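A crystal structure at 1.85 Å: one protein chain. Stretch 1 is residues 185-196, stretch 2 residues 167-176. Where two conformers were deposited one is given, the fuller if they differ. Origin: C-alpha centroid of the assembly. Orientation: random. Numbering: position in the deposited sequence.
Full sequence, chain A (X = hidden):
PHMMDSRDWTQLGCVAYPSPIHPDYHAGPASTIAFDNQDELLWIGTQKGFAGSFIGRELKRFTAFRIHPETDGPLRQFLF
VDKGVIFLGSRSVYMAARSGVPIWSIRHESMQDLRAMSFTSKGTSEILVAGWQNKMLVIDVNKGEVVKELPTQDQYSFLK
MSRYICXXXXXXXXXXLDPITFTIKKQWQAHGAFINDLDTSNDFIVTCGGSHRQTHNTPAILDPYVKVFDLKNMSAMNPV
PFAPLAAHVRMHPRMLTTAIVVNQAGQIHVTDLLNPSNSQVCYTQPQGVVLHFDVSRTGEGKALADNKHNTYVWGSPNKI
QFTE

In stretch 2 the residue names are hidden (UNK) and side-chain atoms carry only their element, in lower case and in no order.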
# COMPACT_ATOMS: atom_id res chain seq x y z
N LYS A 185 -42.90 -30.28 9.33
CA LYS A 185 -44.23 -30.61 9.85
C LYS A 185 -45.30 -30.45 8.78
O LYS A 185 -46.32 -31.15 8.78
CB LYS A 185 -44.56 -29.73 11.06
CG LYS A 185 -43.57 -29.85 12.21
CD LYS A 185 -44.18 -29.37 13.52
CE LYS A 185 -43.94 -30.39 14.64
NZ LYS A 185 -44.10 -29.79 15.99
N LYS A 186 -45.07 -29.52 7.85
CA LYS A 186 -46.09 -29.15 6.87
C LYS A 186 -45.46 -28.33 5.75
O LYS A 186 -44.57 -27.52 6.00
CB LYS A 186 -47.20 -28.35 7.56
CG LYS A 186 -48.24 -27.75 6.64
CD LYS A 186 -49.27 -28.78 6.24
CE LYS A 186 -50.64 -28.12 6.04
NZ LYS A 186 -51.65 -29.11 5.58
N GLN A 187 -45.89 -28.57 4.51
CA GLN A 187 -45.45 -27.76 3.38
C GLN A 187 -46.63 -26.95 2.82
O GLN A 187 -47.73 -27.49 2.65
CB GLN A 187 -44.83 -28.65 2.29
CG GLN A 187 -43.70 -29.53 2.82
CD GLN A 187 -42.89 -30.21 1.73
OE1 GLN A 187 -42.96 -31.43 1.56
NE2 GLN A 187 -42.09 -29.43 1.00
N TRP A 188 -46.39 -25.67 2.56
CA TRP A 188 -47.42 -24.76 2.09
C TRP A 188 -47.03 -24.18 0.74
O TRP A 188 -45.94 -23.63 0.59
CB TRP A 188 -47.62 -23.65 3.14
CG TRP A 188 -48.55 -22.53 2.77
CD1 TRP A 188 -49.77 -22.64 2.15
CD2 TRP A 188 -48.35 -21.14 3.01
NE1 TRP A 188 -50.32 -21.39 1.98
CE2 TRP A 188 -49.47 -20.45 2.50
CE3 TRP A 188 -47.31 -20.40 3.60
CZ2 TRP A 188 -49.59 -19.06 2.57
CZ3 TRP A 188 -47.43 -19.02 3.66
CH2 TRP A 188 -48.56 -18.37 3.14
N GLN A 189 -47.90 -24.31 -0.25
CA GLN A 189 -47.61 -23.75 -1.57
C GLN A 189 -48.00 -22.28 -1.59
O GLN A 189 -49.16 -21.94 -1.76
CB GLN A 189 -48.36 -24.51 -2.67
CG GLN A 189 -47.95 -24.07 -4.06
CD GLN A 189 -46.58 -24.56 -4.42
OE1 GLN A 189 -46.31 -25.76 -4.38
NE2 GLN A 189 -45.69 -23.64 -4.78
N ALA A 190 -47.02 -21.40 -1.41
CA ALA A 190 -47.32 -19.98 -1.29
C ALA A 190 -47.38 -19.32 -2.66
O ALA A 190 -48.40 -18.71 -3.02
CB ALA A 190 -46.29 -19.29 -0.40
N HIS A 191 -46.31 -19.42 -3.43
CA HIS A 191 -46.28 -18.82 -4.76
C HIS A 191 -45.72 -19.80 -5.78
O HIS A 191 -45.16 -20.83 -5.42
CB HIS A 191 -45.47 -17.52 -4.73
CG HIS A 191 -45.92 -16.56 -3.68
ND1 HIS A 191 -46.79 -15.52 -3.95
CD2 HIS A 191 -45.65 -16.49 -2.35
CE1 HIS A 191 -47.04 -14.85 -2.83
NE2 HIS A 191 -46.36 -15.43 -1.85
N GLY A 192 -45.89 -19.48 -7.06
CA GLY A 192 -45.55 -20.41 -8.12
C GLY A 192 -44.07 -20.75 -8.30
O GLY A 192 -43.75 -21.91 -8.56
N ALA A 193 -43.18 -19.77 -8.17
CA ALA A 193 -41.75 -20.01 -8.43
C ALA A 193 -40.82 -19.38 -7.41
O ALA A 193 -39.69 -19.85 -7.21
CB ALA A 193 -41.38 -19.52 -9.82
N PHE A 194 -41.24 -18.27 -6.80
CA PHE A 194 -40.37 -17.61 -5.82
C PHE A 194 -41.14 -16.85 -4.76
O PHE A 194 -42.28 -16.43 -4.94
CB PHE A 194 -39.39 -16.64 -6.51
CG PHE A 194 -40.04 -15.40 -7.07
CD1 PHE A 194 -40.61 -15.42 -8.35
CD2 PHE A 194 -40.08 -14.22 -6.34
CE1 PHE A 194 -41.21 -14.28 -8.87
CE2 PHE A 194 -40.68 -13.09 -6.85
CZ PHE A 194 -41.26 -13.11 -8.12
N ILE A 195 -40.44 -16.65 -3.66
CA ILE A 195 -40.90 -15.86 -2.54
C ILE A 195 -39.93 -14.69 -2.42
O ILE A 195 -38.74 -14.90 -2.27
CB ILE A 195 -40.93 -16.71 -1.27
CG1 ILE A 195 -42.15 -17.64 -1.32
CG2 ILE A 195 -40.99 -15.82 -0.01
CD1 ILE A 195 -42.14 -18.75 -0.31
N ASN A 196 -40.44 -13.47 -2.55
CA ASN A 196 -39.62 -12.27 -2.45
C ASN A 196 -39.47 -11.79 -0.99
O ASN A 196 -38.56 -11.02 -0.66
CB ASN A 196 -40.22 -11.15 -3.30
CG ASN A 196 -39.24 -10.03 -3.53
OD1 ASN A 196 -38.10 -10.27 -3.93
ND2 ASN A 196 -39.65 -8.79 -3.26
N UNK A 167 -39.77 -21.63 6.77
CA UNK A 167 -38.66 -21.79 5.85
C UNK A 167 -39.12 -21.66 4.40
O UNK A 167 -39.75 -22.56 3.86
c UNK A 167 -38.00 -23.14 6.07
N UNK A 168 -38.78 -20.54 3.77
CA UNK A 168 -39.16 -20.33 2.37
C UNK A 168 -38.12 -20.94 1.43
O UNK A 168 -36.95 -20.55 1.46
c UNK A 168 -39.34 -18.86 2.07
N UNK A 169 -38.56 -21.88 0.60
CA UNK A 169 -37.69 -22.48 -0.40
C UNK A 169 -37.51 -21.54 -1.57
O UNK A 169 -38.27 -20.58 -1.74
c UNK A 169 -38.25 -23.79 -0.94
c UNK A 169 -38.82 -24.64 0.18
o UNK A 169 -39.28 -23.50 -1.90
N UNK A 170 -36.54 -21.84 -2.42
CA UNK A 170 -36.33 -20.99 -3.58
C UNK A 170 -37.28 -21.38 -4.72
O UNK A 170 -37.13 -20.89 -5.83
c UNK A 170 -34.87 -21.05 -4.04
n UNK A 170 -33.07 -22.58 -4.57
o UNK A 170 -35.15 -23.41 -4.28
c UNK A 170 -34.38 -22.45 -4.30
N UNK A 171 -38.26 -22.24 -4.41
CA UNK A 171 -39.26 -22.64 -5.41
C UNK A 171 -40.64 -22.03 -5.13
O UNK A 171 -41.59 -22.28 -5.89
c UNK A 171 -38.11 -24.94 -5.67
c UNK A 171 -36.06 -25.28 -7.04
c UNK A 171 -39.40 -24.16 -5.48
n UNK A 171 -35.36 -25.05 -8.34
c UNK A 171 -37.44 -24.64 -6.99
N UNK A 172 -40.76 -21.27 -4.06
CA UNK A 172 -42.02 -20.62 -3.74
C UNK A 172 -42.88 -21.33 -2.71
O UNK A 172 -43.99 -20.89 -2.42
N UNK A 173 -42.40 -22.45 -2.18
CA UNK A 173 -43.12 -23.16 -1.13
C UNK A 173 -42.57 -22.76 0.23
O UNK A 173 -41.44 -22.29 0.33
c UNK A 173 -43.66 -25.14 -2.58
c UNK A 173 -43.02 -24.69 -1.28
o UNK A 173 -41.65 -25.08 -1.29
N UNK A 174 -43.38 -22.93 1.27
CA UNK A 174 -42.92 -22.70 2.62
C UNK A 174 -42.94 -24.01 3.40
O UNK A 174 -43.97 -24.66 3.49
c UNK A 174 -43.67 -20.33 2.62
c UNK A 174 -43.34 -21.52 4.81
c UNK A 174 -43.78 -21.66 3.34
N UNK A 175 -41.79 -24.40 3.95
CA UNK A 175 -41.75 -25.53 4.87
C UNK A 175 -41.87 -25.04 6.31
O UNK A 175 -41.17 -24.11 6.71
c UNK A 175 -40.45 -26.34 4.72
o UNK A 175 -41.40 -27.38 2.79
c UNK A 175 -40.38 -27.09 3.41
n UNK A 175 -39.17 -27.43 3.00
N UNK A 176 -42.76 -25.66 7.07
CA UNK A 176 -42.88 -25.34 8.49
C UNK A 176 -42.10 -26.39 9.26
O UNK A 176 -42.49 -27.56 9.31
c UNK A 176 -46.59 -24.41 8.18
c UNK A 176 -45.11 -24.32 8.03
c UNK A 176 -44.47 -24.89 10.40
c UNK A 176 -44.34 -25.29 8.92
O HOH W 1 -38.07 -18.09 -3.36
O HOH W 2 -43.12 -24.54 -6.24

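Position 167 has one side-chain carbon and nothing beyond it. It lies out of reach of stretch 1. This is Ala167.

Position 168 also carries a single carbon. Its CB points toward stretch 1 and sits 3.7 Å from Ile195 CD1. It is Ala168.

Position 169 has one carbon bearing an oxygen and a carbon, the branched pattern of threonine. It makes no direct contact with stretch 1, but its backbone O accepts from water 1, which in turn accepts from Ile195 N. Thr169 opens a type I turn.

Position 170 shows two carbons, the second carrying one oxygen and one nitrogen. Its CA-to-CB bond points away from stretch 1, and the residue is Asn170.

Position 171 has four carbons in a row ending in nitrogen. Its CA-to-CB bond points away from stretch 1. Lys171 fits. Its backbone N donates to Thr169 OG1 (3.0 Å), which braces the turn.

Position 172 has no side-chain atoms. A CB here would lie 2.4 Å from His191 O, and phi/psi of 98/2 would also jam it against the preceding carbonyl. Gly172 ends the turn.

Position 173 again has one carbon bearing an oxygen and a carbon. The hydroxyl is 2.9 Å from Thr169 OG1 and hydrogen-bonded to it. The methyl is 3.3 Å from Gln189 OE1. This is Thr173.

Position 174 has three carbons, forked at the first. CB is 3.8 Å from Trp188 CE3, and one methyl is 3.7 Å from Ile195 CD1. Val174 is the assignment.

Position 175 repeats the short amide: two carbons, with oxygen and nitrogen on the second. Its oxygen accepts from Gln187 NE2 at 2.8 Å. The nitrogen is hydrogen-bonded elsewhere in the structure. Hence Asn175.

Position 176 has four carbons, forked at the first, with one arm two carbons long. The tip of that arm is 4.0 Å from Lys186 CG. It is Ile176.

The contact is an antiparallel strand pair. Ile176 N donates to Lys186 O (2.8 Å) and Val174 N to Trp188 O (2.7 Å). Trp188 N returns a bond to Val174 O (2.8 Å), and Lys185 N donates to Ile176 O (2.8 Å). Side chains alternate: Val174 and Ile176 share a face with Trp188 and Lys186, while Thr173 and Asn175 share the other with Gln189 and Gln187. Beyond the ladder, Gly172 O accepts from His191 N (2.9 Å) and, weakly, from Ala190 N (3.2 Å). Ile195 then packs on Ala168 and Val174.

Stretch 2, residues 167-176: AATNKGTVNI
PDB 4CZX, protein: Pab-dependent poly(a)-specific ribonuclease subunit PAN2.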